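Local structure of ethylbenzene dehydrogenase alpha-subunit (Aromatoleum aromaticum, 2IVF) at residues P600-L605 and M631-E636; S607-R612 and S640-Y645; S616-F621 and W929-I934. The protein is a molybdopterin oxidoreductase subunit that binds two pterin dinucleotides, a molybdenum atom and an iron/sulfur cluster. All coordinates share one frame; numbering follows the deposited sequence.

Interaction 1 (P600-L605 and M631-E636). With MD1 (phosphoric acid 4-(2-amino-4-oxo-3,4,5,6,-tetrahydro-pteridin-6-yl)-2-hydroxy-3,4-dimercapto-but-3-en-yl ester guanylate ester), chain N.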
loop_
_atom_site.group_PDB
_atom_site.type_symbol
_atom_site.label_atom_id
_atom_site.label_comp_id
_atom_site.label_asym_id
_atom_site.label_seq_id
_atom_site.Cartn_x
_atom_site.Cartn_y
_atom_site.Cartn_z
ATOM N N PRO A 600 -8.918 31.738 15.264
ATOM C CA PRO A 600 -9.583 30.445 15.158
ATOM C C PRO A 600 -9.909 29.913 16.557
ATOM O O PRO A 600 -9.066 30.031 17.457
ATOM C CB PRO A 600 -8.543 29.549 14.483
ATOM C CG PRO A 600 -7.382 30.367 14.201
ATOM C CD PRO A 600 -7.562 31.742 14.696
ATOM N N GLN A 601 -11.125 29.393 16.752
ATOM C CA GLN A 601 -11.551 28.905 18.082
ATOM C C GLN A 601 -12.088 27.490 18.089
ATOM O O GLN A 601 -11.998 26.808 19.110
ATOM C CB GLN A 601 -12.581 29.830 18.714
ATOM C CG GLN A 601 -12.012 31.220 18.975
ATOM C CD GLN A 601 -12.602 31.887 20.165
ATOM O OE1 GLN A 601 -13.827 31.934 20.341
ATOM N NE2 GLN A 601 -11.738 32.434 21.005
ATOM N N VAL A 602 -12.679 27.078 16.974
ATOM C CA VAL A 602 -13.243 25.728 16.836
ATOM C C VAL A 602 -12.697 25.065 15.581
ATOM O O VAL A 602 -12.745 25.616 14.483
ATOM C CB VAL A 602 -14.774 25.759 16.851
ATOM C CG1 VAL A 602 -15.351 24.338 16.747
ATOM C CG2 VAL A 602 -15.246 26.423 18.099
ATOM N N TYR A 603 -12.184 23.850 15.759
ATOM C CA TYR A 603 -11.399 23.217 14.743
ATOM C C TYR A 603 -11.909 21.838 14.604
ATOM O O TYR A 603 -11.920 21.104 15.565
ATOM C CB TYR A 603 -9.939 23.217 15.160
ATOM C CG TYR A 603 -9.015 22.619 14.161
ATOM C CD1 TYR A 603 -8.768 21.233 14.151
ATOM C CD2 TYR A 603 -8.358 23.415 13.228
ATOM C CE1 TYR A 603 -7.894 20.691 13.250
ATOM C CE2 TYR A 603 -7.470 22.873 12.337
ATOM C CZ TYR A 603 -7.245 21.525 12.345
ATOM O OH TYR A 603 -6.373 20.986 11.436
ATOM N N MET A 604 -12.363 21.503 13.399
ATOM C CA MET A 604 -12.961 20.218 13.134
ATOM C C MET A 604 -12.007 19.345 12.332
ATOM O O MET A 604 -11.539 19.736 11.267
ATOM C CB MET A 604 -14.250 20.416 12.350
ATOM C CG MET A 604 -14.912 19.172 11.906
ATOM S SD MET A 604 -16.530 19.592 11.300
ATOM C CE MET A 604 -17.053 18.057 10.555
ATOM N N LEU A 605 -11.725 18.164 12.875
ATOM C CA LEU A 605 -10.914 17.136 12.202
ATOM C C LEU A 605 -11.859 16.139 11.561
ATOM O O LEU A 605 -12.652 15.482 12.252
ATOM C CB LEU A 605 -10.015 16.423 13.208
ATOM C CG LEU A 605 -8.866 17.194 13.841
ATOM C CD1 LEU A 605 -8.457 16.550 15.167
ATOM C CD2 LEU A 605 -7.705 17.203 12.853
ATOM N N MET A 631 -12.014 24.522 21.142
ATOM C CA MET A 631 -12.549 23.182 20.864
ATOM C C MET A 631 -11.885 22.579 19.667
ATOM O O MET A 631 -11.897 23.143 18.562
ATOM C CB MET A 631 -14.062 23.255 20.626
ATOM C CG MET A 631 -14.715 22.011 20.099
ATOM S SD MET A 631 -14.595 20.625 21.247
ATOM C CE MET A 631 -15.555 21.289 22.653
ATOM N N ILE A 632 -11.378 21.369 19.869
ATOM C CA ILE A 632 -10.883 20.576 18.796
ATOM C C ILE A 632 -11.695 19.325 18.847
ATOM O O ILE A 632 -11.709 18.644 19.878
ATOM C CB ILE A 632 -9.400 20.215 18.985
ATOM C CG1 ILE A 632 -8.592 21.486 19.154
ATOM C CG2 ILE A 632 -8.945 19.392 17.804
ATOM C CD1 ILE A 632 -7.073 21.285 19.497
ATOM N N PHE A 633 -12.402 19.024 17.766
ATOM C CA PHE A 633 -13.175 17.794 17.750
ATOM C C PHE A 633 -12.920 17.032 16.476
ATOM O O PHE A 633 -12.651 17.612 15.413
ATOM C CB PHE A 633 -14.661 18.042 17.998
ATOM C CG PHE A 633 -15.379 18.782 16.869
ATOM C CD1 PHE A 633 -15.257 20.150 16.735
ATOM C CD2 PHE A 633 -16.181 18.101 15.960
ATOM C CE1 PHE A 633 -15.959 20.837 15.742
ATOM C CE2 PHE A 633 -16.838 18.795 14.938
ATOM C CZ PHE A 633 -16.727 20.150 14.840
ATOM N N ALA A 634 -12.968 15.718 16.606
ATOM C CA ALA A 634 -12.644 14.832 15.529
ATOM C C ALA A 634 -13.817 13.920 15.258
ATOM O O ALA A 634 -14.458 13.418 16.201
ATOM C CB ALA A 634 -11.447 14.014 15.868
ATOM N N LEU A 635 -14.066 13.709 13.967
ATOM C CA LEU A 635 -14.978 12.695 13.494
ATOM C C LEU A 635 -14.111 11.613 12.911
ATOM O O LEU A 635 -13.631 11.739 11.778
ATOM C CB LEU A 635 -15.919 13.229 12.442
ATOM C CG LEU A 635 -17.135 13.963 12.965
ATOM C CD1 LEU A 635 -16.702 15.300 13.454
ATOM C CD2 LEU A 635 -18.213 14.086 11.852
ATOM N N GLU A 636 -13.896 10.572 13.711
ATOM C CA GLU A 636 -12.930 9.547 13.386
ATOM C C GLU A 636 -13.436 8.141 13.542
ATOM O O GLU A 636 -14.309 7.826 14.367
ATOM C CB GLU A 636 -11.682 9.738 14.275
ATOM C CG GLU A 636 -10.519 10.460 13.626
ATOM C CD GLU A 636 -9.834 9.746 12.501
ATOM O OE1 GLU A 636 -10.198 8.589 12.120
ATOM O OE2 GLU A 636 -8.883 10.373 11.980
HETATM P PB MD1 N . -4.764 12.998 5.538
HETATM O O3B MD1 N . -4.555 11.465 5.869
HETATM O O1B MD1 N . -6.007 13.103 4.731
HETATM O O2B MD1 N . -4.486 13.878 6.695
HETATM O O3A MD1 N . -3.552 13.259 4.548
HETATM C C10 MD1 N . -3.658 13.086 3.118
HETATM C C11 MD1 N . -2.233 13.268 2.621
HETATM O O11 MD1 N . -1.589 11.986 2.936
HETATM C C12 MD1 N . -2.219 13.453 1.127
HETATM S S12 MD1 N . -3.567 13.050 0.154
HETATM C C13 MD1 N . -1.094 13.889 0.475
HETATM S S13 MD1 N . -1.029 14.055 -1.203
HETATM C C14 MD1 N . 0.144 14.275 1.190
HETATM N N15 MD1 N . 1.344 13.561 0.913
HETATM C C16 MD1 N . 2.489 13.783 1.632
HETATM C C15 MD1 N . 3.637 13.135 1.215
HETATM O O14 MD1 N . 3.638 12.379 0.207
HETATM N N17 MD1 N . 4.720 13.326 2.011
HETATM C C17 MD1 N . 4.683 14.176 3.117
HETATM N N16 MD1 N . 5.809 14.307 3.804
HETATM N N18 MD1 N . 3.560 14.827 3.463
HETATM C C20 MD1 N . 2.481 14.643 2.733
HETATM N N8 MD1 N . 1.356 15.337 3.047
HETATM C C7 MD1 N . 0.085 15.185 2.393
HETATM P PA MD1 N . -4.626 10.614 7.234
HETATM O O1A MD1 N . -4.916 9.215 6.798
HETATM O O2A MD1 N . -3.366 10.844 7.976
HETATM O "O5'" MD1 N . -5.832 11.198 8.069
HETATM C "C5'" MD1 N . -7.136 10.913 7.576
HETATM C "C4'" MD1 N . -7.972 10.380 8.666
HETATM O "O4'" MD1 N . -9.170 9.987 8.007
HETATM C "C1'" MD1 N . -9.667 8.905 8.795
HETATM N N9 MD1 N . -10.661 8.065 8.112
HETATM C C4 MD1 N . -11.958 8.117 8.379
HETATM N N3 MD1 N . -12.630 8.908 9.249
HETATM C C2 MD1 N . -13.955 8.811 9.356
HETATM N N2 MD1 N . -14.640 9.611 10.216
HETATM N N1 MD1 N . -14.597 7.833 8.622
HETATM C C6 MD1 N . -13.977 6.997 7.724
HETATM O O6 MD1 N . -14.655 6.207 7.067
HETATM C C5 MD1 N . -12.589 7.147 7.583
HETATM N N7 MD1 N . -11.649 6.538 6.868
HETATM C C8 MD1 N . -10.487 7.112 7.192
HETATM C "C2'" MD1 N . -8.435 8.067 9.121
HETATM O "O2'" MD1 N . -8.584 7.253 10.310
HETATM C "C3'" MD1 N . -7.314 9.113 9.225
HETATM O "O3'" MD1 N . -6.903 9.337 10.599
#
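Phe-633 turns its ring back against the neighbouring strand, and Met-604 CA lies over one ring face, 4.2 Å from the Phe-633 ring centroid, as a CH-pi contact. Strands 602-605 and 631-636 are parallel neighbours in a mixed sheet of the molybdopterin oxidoreductase fold. Five backbone hydrogen bonds join segments 600-605 and 631-636. With CG between the backbone N and the carbonyl carbon (chi1 68°), the Phe-633 ring lies with its CZ and CE2 side against Met-604 CB, CG and SD. Met-604 CB is 3.5 Å from Phe-633 CZ. SD approaches obliquely, a Met-aromatic contact, and Met-604 CE reaches Leu-635 CD1 at 4.0 Å. Val-602 CG1 lies at the ring edge, 3.7 Å from Phe-633 CE1. Helix 687-704 packs against Met-604, Phe-633 and Leu-635. Leu-605 CD1 and Ile-632 CG2 meet on the other sheet face. Beyond the last rung, Leu-635 O accepts from MD1 N2 at 2.8 Å. Glu-636 OE1 accepts from MD1 O2', and Glu-636 OE2 from MD1 O3' at 2.6 Å.

Interaction 2 (S607-R612 and S640-Y645). With MD1 (phosphoric acid 4-(2-amino-4-oxo-3,4,5,6,-tetrahydro-pteridin-6-yl)-2-hydroxy-3,4-dimercapto-but-3-en-yl ester guanylate ester), chain N.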
loop_
_atom_site.group_PDB
_atom_site.type_symbol
_atom_site.label_atom_id
_atom_site.label_comp_id
_atom_site.label_asym_id
_atom_site.label_seq_id
_atom_site.Cartn_x
_atom_site.Cartn_y
_atom_site.Cartn_z
ATOM N N SER A 607 -11.446 13.476 8.122
ATOM C CA SER A 607 -10.584 12.988 7.037
ATOM C C SER A 607 -9.317 13.863 6.868
ATOM O O SER A 607 -8.882 14.201 5.752
ATOM C CB SER A 607 -11.370 12.866 5.733
ATOM O OG SER A 607 -12.563 12.129 5.962
ATOM N N GLN A 608 -8.701 14.158 8.007
ATOM C CA GLN A 608 -7.528 14.983 8.020
ATOM C C GLN A 608 -6.777 14.754 9.317
ATOM O O GLN A 608 -7.384 14.543 10.370
ATOM C CB GLN A 608 -7.942 16.440 7.886
ATOM C CG GLN A 608 -6.802 17.371 7.522
ATOM C CD GLN A 608 -6.296 18.267 8.647
ATOM O OE1 GLN A 608 -5.100 18.617 8.637
ATOM N NE2 GLN A 608 -7.190 18.671 9.616
ATOM N N ASN A 609 -5.448 14.839 9.241
ATOM C CA ASN A 609 -4.571 14.435 10.349
ATOM C C ASN A 609 -3.375 15.384 10.329
ATOM O O ASN A 609 -2.351 15.025 9.832
ATOM C CB ASN A 609 -4.181 12.962 10.059
ATOM C CG ASN A 609 -3.400 12.273 11.169
ATOM O OD1 ASN A 609 -3.277 12.764 12.285
ATOM N ND2 ASN A 609 -2.877 11.111 10.857
ATOM N N PRO A 610 -3.538 16.632 10.808
ATOM C CA PRO A 610 -2.503 17.666 10.607
ATOM C C PRO A 610 -1.163 17.339 11.227
ATOM O O PRO A 610 -0.127 17.793 10.745
ATOM C CB PRO A 610 -3.101 18.929 11.268
ATOM C CG PRO A 610 -4.148 18.463 12.202
ATOM C CD PRO A 610 -4.684 17.155 11.572
ATOM N N MET A 611 -1.160 16.552 12.309
ATOM C CA MET A 611 0.096 16.234 12.950
ATOM C C MET A 611 1.100 15.551 12.012
ATOM O O MET A 611 2.301 15.684 12.227
ATOM C CB MET A 611 -0.107 15.404 14.193
ATOM C CG MET A 611 -0.810 16.154 15.294
ATOM S SD MET A 611 0.113 17.601 15.956
ATOM C CE MET A 611 1.514 16.789 16.671
ATOM N N ARG A 612 0.645 14.801 11.006
ATOM C CA ARG A 612 1.587 14.345 9.941
ATOM C C ARG A 612 1.416 15.056 8.577
ATOM O O ARG A 612 2.364 15.151 7.783
ATOM C CB ARG A 612 1.534 12.833 9.723
ATOM C CG ARG A 612 0.166 12.269 9.432
ATOM C CD ARG A 612 0.233 11.182 8.429
ATOM N NE ARG A 612 0.698 11.676 7.144
ATOM C CZ ARG A 612 -0.068 11.932 6.078
ATOM N NH1 ARG A 612 -1.395 11.769 6.110
ATOM N NH2 ARG A 612 0.497 12.386 4.965
ATOM N N SER A 640 -6.234 8.606 15.455
ATOM C CA SER A 640 -5.127 9.237 14.739
ATOM C C SER A 640 -4.275 10.012 15.703
ATOM O O SER A 640 -4.700 10.323 16.795
ATOM C CB SER A 640 -5.656 10.189 13.652
ATOM O OG SER A 640 -6.246 11.330 14.210
ATOM N N SER A 641 -3.058 10.329 15.275
ATOM C CA SER A 641 -2.181 11.127 16.078
ATOM C C SER A 641 -2.805 12.472 16.369
ATOM O O SER A 641 -2.648 13.001 17.487
ATOM C CB SER A 641 -0.819 11.288 15.390
ATOM O OG SER A 641 -0.954 11.967 14.182
ATOM N N SER A 642 -3.540 13.034 15.400
ATOM C CA SER A 642 -4.180 14.350 15.634
ATOM C C SER A 642 -5.381 14.288 16.579
ATOM O O SER A 642 -5.598 15.220 17.369
ATOM C CB SER A 642 -4.558 15.059 14.316
ATOM O OG SER A 642 -3.433 15.107 13.450
ATOM N N ALA A 643 -6.166 13.218 16.475
ATOM C CA ALA A 643 -7.287 12.960 17.381
ATOM C C ALA A 643 -6.839 12.853 18.825
ATOM O O ALA A 643 -7.592 13.174 19.736
ATOM C CB ALA A 643 -8.064 11.662 16.948
ATOM N N MET A 644 -5.602 12.400 19.042
ATOM C CA MET A 644 -5.039 12.345 20.388
ATOM C C MET A 644 -4.962 13.704 21.050
ATOM O O MET A 644 -4.879 13.794 22.267
ATOM C CB MET A 644 -3.692 11.628 20.372
ATOM C CG MET A 644 -3.877 10.110 20.173
ATOM S SD MET A 644 -4.663 9.348 21.605
ATOM C CE MET A 644 -3.396 9.509 22.886
ATOM N N TYR A 645 -4.984 14.769 20.257
ATOM C CA TYR A 645 -4.954 16.118 20.795
ATOM C C TYR A 645 -6.312 16.781 20.842
ATOM O O TYR A 645 -6.431 17.926 21.264
ATOM C CB TYR A 645 -4.036 16.999 19.952
ATOM C CG TYR A 645 -2.614 16.616 20.060
ATOM C CD1 TYR A 645 -2.114 15.618 19.262
ATOM C CD2 TYR A 645 -1.755 17.225 20.992
ATOM C CE1 TYR A 645 -0.812 15.236 19.350
ATOM C CE2 TYR A 645 -0.413 16.834 21.067
ATOM C CZ TYR A 645 0.024 15.829 20.213
ATOM O OH TYR A 645 1.335 15.363 20.209
HETATM P PB MD1 N . -4.764 12.998 5.538
HETATM O O3B MD1 N . -4.555 11.465 5.869
HETATM O O1B MD1 N . -6.007 13.103 4.731
HETATM O O2B MD1 N . -4.486 13.878 6.695
HETATM O O3A MD1 N . -3.552 13.259 4.548
HETATM C C10 MD1 N . -3.658 13.086 3.118
HETATM C C11 MD1 N . -2.233 13.268 2.621
HETATM O O11 MD1 N . -1.589 11.986 2.936
HETATM C C12 MD1 N . -2.219 13.453 1.127
HETATM S S12 MD1 N . -3.567 13.050 0.154
HETATM C C13 MD1 N . -1.094 13.889 0.475
HETATM S S13 MD1 N . -1.029 14.055 -1.203
HETATM C C14 MD1 N . 0.144 14.275 1.190
HETATM N N15 MD1 N . 1.344 13.561 0.913
HETATM C C16 MD1 N . 2.489 13.783 1.632
HETATM C C15 MD1 N . 3.637 13.135 1.215
HETATM O O14 MD1 N . 3.638 12.379 0.207
HETATM N N17 MD1 N . 4.720 13.326 2.011
HETATM C C17 MD1 N . 4.683 14.176 3.117
HETATM N N16 MD1 N . 5.809 14.307 3.804
HETATM N N18 MD1 N . 3.560 14.827 3.463
HETATM C C20 MD1 N . 2.481 14.643 2.733
HETATM N N8 MD1 N . 1.356 15.337 3.047
HETATM C C7 MD1 N . 0.085 15.185 2.393
HETATM P PA MD1 N . -4.626 10.614 7.234
HETATM O O1A MD1 N . -4.916 9.215 6.798
HETATM O O2A MD1 N . -3.366 10.844 7.976
HETATM O "O5'" MD1 N . -5.832 11.198 8.069
HETATM C "C5'" MD1 N . -7.136 10.913 7.576
HETATM C "C4'" MD1 N . -7.972 10.380 8.666
HETATM O "O4'" MD1 N . -9.170 9.987 8.007
HETATM C "C1'" MD1 N . -9.667 8.905 8.795
HETATM N N9 MD1 N . -10.661 8.065 8.112
HETATM C C4 MD1 N . -11.958 8.117 8.379
HETATM N N3 MD1 N . -12.630 8.908 9.249
HETATM C C2 MD1 N . -13.955 8.811 9.356
HETATM N N2 MD1 N . -14.640 9.611 10.216
HETATM N N1 MD1 N . -14.597 7.833 8.622
HETATM C C6 MD1 N . -13.977 6.997 7.724
HETATM O O6 MD1 N . -14.655 6.207 7.067
HETATM C C5 MD1 N . -12.589 7.147 7.583
HETATM N N7 MD1 N . -11.649 6.538 6.868
HETATM C C8 MD1 N . -10.487 7.112 7.192
HETATM C "C2'" MD1 N . -8.435 8.067 9.121
HETATM O "O2'" MD1 N . -8.584 7.253 10.310
HETATM C "C3'" MD1 N . -7.314 9.113 9.225
HETATM O "O3'" MD1 N . -6.903 9.337 10.599
HETATM O O HOH W 1 -7.774 12.705 12.563
#
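Asn-609 OD1 takes two hydrogen bonds from Ser-642. Ser-642 OG donates to Asn-609 OD1 at 2.6 Å, in the carbonyl plane and on a lone pair. Ser-642 N reaches Asn-609 OD1 at 3.1 Å, tilted 19° from that plane. Ser-642 OG also accepts from Met-611 N at 2.9 Å, which ties the first turn of the helix to the loop. With CG anti to the backbone N (chi1 -173°), the Asn-609 amide lies between the loop and MD1. Asn-609 ND2 donates to MD1 O2A at 2.9 Å; ND2 is also hydrogen-bonded to Asp-922 OD1. Arg-612 NH1 donates to the same MD1 O2A at 2.9 Å, and to MD1 O3A and O11; NH2 adds a second bond to O11. Met-611 crosses Tyr-645 at about a right angle, its SD making an oblique Met-aromatic contact. Water 1 links Gln-608 O to Ser-640 OG, which closes an ST motif with Ala-643 N. Amide and guanidinium groups gathered around the phosphates form part of the dinucleotide pocket of this molybdopterin oxidoreductase.

Interaction 3 (S616-F621 and W929-I934). With MD1 (phosphoric acid 4-(2-amino-4-oxo-3,4,5,6,-tetrahydro-pteridin-6-yl)-2-hydroxy-3,4-dimercapto-but-3-en-yl ester guanylate ester), chain N.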
loop_
_atom_site.group_PDB
_atom_site.type_symbol
_atom_site.label_atom_id
_atom_site.label_comp_id
_atom_site.label_asym_id
_atom_site.label_seq_id
_atom_site.Cartn_x
_atom_site.Cartn_y
_atom_site.Cartn_z
ATOM N N SER A 616 5.878 20.453 9.056
ATOM C CA SER A 616 6.169 21.028 10.372
ATOM C C SER A 616 4.935 21.264 11.289
ATOM O O SER A 616 5.046 21.861 12.347
ATOM C CB SER A 616 7.018 22.289 10.219
ATOM O OG SER A 616 8.293 22.002 9.707
ATOM N N GLY A 617 3.775 20.748 10.914
ATOM C CA GLY A 617 2.571 20.881 11.708
ATOM C C GLY A 617 2.724 20.271 13.101
ATOM O O GLY A 617 2.186 20.814 14.060
ATOM N N ALA A 618 3.528 19.207 13.225
ATOM C CA ALA A 618 3.764 18.553 14.531
ATOM C C ALA A 618 4.374 19.498 15.568
ATOM O O ALA A 618 4.221 19.294 16.768
ATOM C CB ALA A 618 4.604 17.232 14.369
ATOM N N LYS A 619 5.038 20.552 15.111
ATOM C CA LYS A 619 5.552 21.583 15.981
ATOM C C LYS A 619 4.596 22.759 15.988
ATOM O O LYS A 619 4.314 23.311 17.051
ATOM C CB LYS A 619 6.912 22.061 15.480
ATOM C CG LYS A 619 7.563 23.210 16.292
ATOM C CD LYS A 619 7.943 22.746 17.697
ATOM C CE LYS A 619 8.868 23.763 18.429
ATOM N NZ LYS A 619 8.714 23.586 19.909
ATOM N N MET A 620 4.141 23.195 14.812
ATOM C CA MET A 620 3.460 24.513 14.733
ATOM C C MET A 620 2.044 24.385 15.283
ATOM O O MET A 620 1.508 25.310 15.892
ATOM C CB MET A 620 3.413 25.029 13.297
ATOM C CG MET A 620 4.828 25.270 12.654
ATOM S SD MET A 620 5.947 26.181 13.745
ATOM C CE MET A 620 5.399 27.873 13.423
ATOM N N PHE A 621 1.435 23.236 15.076
ATOM C CA PHE A 621 0.076 23.060 15.582
ATOM C C PHE A 621 0.019 23.102 17.130
ATOM O O PHE A 621 -0.671 23.979 17.685
ATOM C CB PHE A 621 -0.635 21.868 14.928
ATOM C CG PHE A 621 -1.374 22.248 13.656
ATOM C CD1 PHE A 621 -0.747 22.990 12.653
ATOM C CD2 PHE A 621 -2.688 21.898 13.459
ATOM C CE1 PHE A 621 -1.419 23.326 11.481
ATOM C CE2 PHE A 621 -3.355 22.270 12.298
ATOM C CZ PHE A 621 -2.724 22.963 11.318
ATOM N N TRP A 929 6.441 11.202 19.319
ATOM C CA TRP A 929 5.464 11.606 18.301
ATOM C C TRP A 929 5.955 12.759 17.415
ATOM O O TRP A 929 5.166 13.616 16.977
ATOM C CB TRP A 929 4.122 12.030 18.907
ATOM C CG TRP A 929 3.458 11.032 19.742
ATOM C CD1 TRP A 929 4.002 9.957 20.351
ATOM C CD2 TRP A 929 2.097 11.087 20.155
ATOM N NE1 TRP A 929 3.037 9.289 21.075
ATOM C CE2 TRP A 929 1.861 9.969 20.969
ATOM C CE3 TRP A 929 1.037 11.942 19.855
ATOM C CZ2 TRP A 929 0.606 9.701 21.539
ATOM C CZ3 TRP A 929 -0.210 11.676 20.414
ATOM C CH2 TRP A 929 -0.409 10.559 21.236
ATOM N N LYS A 930 7.239 12.741 17.096
ATOM C CA LYS A 930 7.810 13.712 16.181
ATOM C C LYS A 930 8.005 12.985 14.835
ATOM O O LYS A 930 8.976 12.262 14.655
ATOM C CB LYS A 930 9.102 14.204 16.735
ATOM C CG LYS A 930 8.902 15.113 17.989
ATOM C CD LYS A 930 10.137 15.267 18.802
ATOM C CE LYS A 930 11.263 15.981 18.113
ATOM N NZ LYS A 930 12.361 16.275 19.101
ATOM N N PRO A 931 7.117 13.244 13.868
ATOM C CA PRO A 931 7.267 12.542 12.617
ATOM C C PRO A 931 8.331 13.190 11.763
ATOM O O PRO A 931 8.757 14.297 12.031
ATOM C CB PRO A 931 5.885 12.684 11.983
ATOM C CG PRO A 931 5.518 14.071 12.394
ATOM C CD PRO A 931 6.015 14.225 13.804
ATOM N N TYR A 932 8.769 12.530 10.700
ATOM C CA TYR A 932 9.738 13.174 9.829
ATOM C C TYR A 932 9.209 14.511 9.313
ATOM O O TYR A 932 9.973 15.459 9.087
ATOM C CB TYR A 932 10.137 12.247 8.690
ATOM C CG TYR A 932 9.602 12.487 7.322
ATOM C CD1 TYR A 932 8.376 11.924 6.893
ATOM C CD2 TYR A 932 10.397 13.126 6.383
ATOM C CE1 TYR A 932 7.930 12.074 5.578
ATOM C CE2 TYR A 932 9.971 13.291 5.069
ATOM C CZ TYR A 932 8.740 12.769 4.662
ATOM O OH TYR A 932 8.368 12.960 3.361
ATOM N N ASP A 933 7.897 14.600 9.192
ATOM C CA ASP A 933 7.254 15.837 8.701
ATOM C C ASP A 933 7.552 17.074 9.535
ATOM O O ASP A 933 7.423 18.210 9.026
ATOM C CB ASP A 933 5.742 15.627 8.555
ATOM C CG ASP A 933 5.427 14.350 7.877
ATOM O OD1 ASP A 933 5.526 13.305 8.543
ATOM O OD2 ASP A 933 5.083 14.361 6.673
ATOM N N ILE A 934 7.940 16.874 10.800
ATOM C CA ILE A 934 8.196 17.979 11.688
ATOM C C ILE A 934 9.253 18.895 11.079
ATOM O O ILE A 934 9.236 20.107 11.321
ATOM C CB ILE A 934 8.618 17.520 13.110
ATOM C CG1 ILE A 934 8.534 18.660 14.125
ATOM C CG2 ILE A 934 10.101 16.974 13.158
ATOM C CD1 ILE A 934 8.663 18.182 15.536
HETATM P PB MD1 N . -4.764 12.998 5.538
HETATM O O3B MD1 N . -4.555 11.465 5.869
HETATM O O1B MD1 N . -6.007 13.103 4.731
HETATM O O2B MD1 N . -4.486 13.878 6.695
HETATM O O3A MD1 N . -3.552 13.259 4.548
HETATM C C10 MD1 N . -3.658 13.086 3.118
HETATM C C11 MD1 N . -2.233 13.268 2.621
HETATM O O11 MD1 N . -1.589 11.986 2.936
HETATM C C12 MD1 N . -2.219 13.453 1.127
HETATM S S12 MD1 N . -3.567 13.050 0.154
HETATM C C13 MD1 N . -1.094 13.889 0.475
HETATM S S13 MD1 N . -1.029 14.055 -1.203
HETATM C C14 MD1 N . 0.144 14.275 1.190
HETATM N N15 MD1 N . 1.344 13.561 0.913
HETATM C C16 MD1 N . 2.489 13.783 1.632
HETATM C C15 MD1 N . 3.637 13.135 1.215
HETATM O O14 MD1 N . 3.638 12.379 0.207
HETATM N N17 MD1 N . 4.720 13.326 2.011
HETATM C C17 MD1 N . 4.683 14.176 3.117
HETATM N N16 MD1 N . 5.809 14.307 3.804
HETATM N N18 MD1 N . 3.560 14.827 3.463
HETATM C C20 MD1 N . 2.481 14.643 2.733
HETATM N N8 MD1 N . 1.356 15.337 3.047
HETATM C C7 MD1 N . 0.085 15.185 2.393
HETATM P PA MD1 N . -4.626 10.614 7.234
HETATM O O1A MD1 N . -4.916 9.215 6.798
HETATM O O2A MD1 N . -3.366 10.844 7.976
HETATM O "O5'" MD1 N . -5.832 11.198 8.069
HETATM C "C5'" MD1 N . -7.136 10.913 7.576
HETATM C "C4'" MD1 N . -7.972 10.380 8.666
HETATM O "O4'" MD1 N . -9.170 9.987 8.007
HETATM C "C1'" MD1 N . -9.667 8.905 8.795
HETATM N N9 MD1 N . -10.661 8.065 8.112
HETATM C C4 MD1 N . -11.958 8.117 8.379
HETATM N N3 MD1 N . -12.630 8.908 9.249
HETATM C C2 MD1 N . -13.955 8.811 9.356
HETATM N N2 MD1 N . -14.640 9.611 10.216
HETATM N N1 MD1 N . -14.597 7.833 8.622
HETATM C C6 MD1 N . -13.977 6.997 7.724
HETATM O O6 MD1 N . -14.655 6.207 7.067
HETATM C C5 MD1 N . -12.589 7.147 7.583
HETATM N N7 MD1 N . -11.649 6.538 6.868
HETATM C C8 MD1 N . -10.487 7.112 7.192
HETATM C "C2'" MD1 N . -8.435 8.067 9.121
HETATM O "O2'" MD1 N . -8.584 7.253 10.310
HETATM C "C3'" MD1 N . -7.314 9.113 9.225
HETATM O "O3'" MD1 N . -6.903 9.337 10.599
#
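Ser-616 meets the backbone of Ile-934 with its whole short side chain. The contact joins the start of helix 617-625, in the molybdopterin oxidoreductase family region, to a 3-10 turn in the molybdopterin dinucleotide binding region, a family of the double-psi beta barrel clan. Ser-616 CB lies 3.3 Å from Ile-934 O. One bond further, Ser-616 OG donates to that same Ile-934 O at 2.7 Å. The hydroxyl comes from above the carbonyl plane, 53° out of it. Ser-616 OG also has a hydrogen bond with Ile-937 N. Its position follows from chi1 of -66°, with OG beside the backbone N and anti to the carbonyl carbon. Ser-616 is the N-cap residue of the helix, but its side chain makes no capping bond; OG bonds to Ile-934 O instead. Ser-616 N donates to Asp-933 O at 2.7 Å.

Apolar packing continues along the helix. Ala-618 CB presses on Pro-931 CD at 3.4 Å, tighter than usual for two carbons. Ile-934 CG1 lies beside two helix residues, 4.0 Å from Lys-619 CB and a little further from Ala-618 CB. The Lys-619 tip turns away to a salt bridge with Asp-623. Trp-929 NE1 bonds to Val-111 of the beta-subunit, so the loop also reaches the partner chain. The 3-10 turn held in this way carries two residues of the MD1 pocket. Asp-933 OD2 takes a weak bond from MD1 N16 at 3.0 Å. Tyr-932 OH accepts from MD1 N16 at 2.9 Å, in a nearly straight bond (167°).

In the fold
The three interactions follow MD1 along its length. Interaction 1 meets the guanosine end, interaction 2 the phosphates and the adjoining O11, and interaction 3 the pterin amine. The centres lie about 10 Å apart for interactions 1 and 2, about 11 Å for 2 and 3, and about 18 Å for 1 and 3. Strand 602-606 is followed in the chain by helix 610-613. Tyr-603 OH and Gln-608 NE2 make a probable hydrogen bond of 3.1 Å; Tyr-603 OH is also hydrogen-bonded to Asp-189 OD2. Tyr-603 OH packs on Phe-621 CE2 at 3.4 Å, joining interactions 1 and 3. Met-611 O lies 3.5 Å from Ala-618 CB. The side chains of Asn-609 and Asp-933 are each about 12 Å from the molybdenum atom.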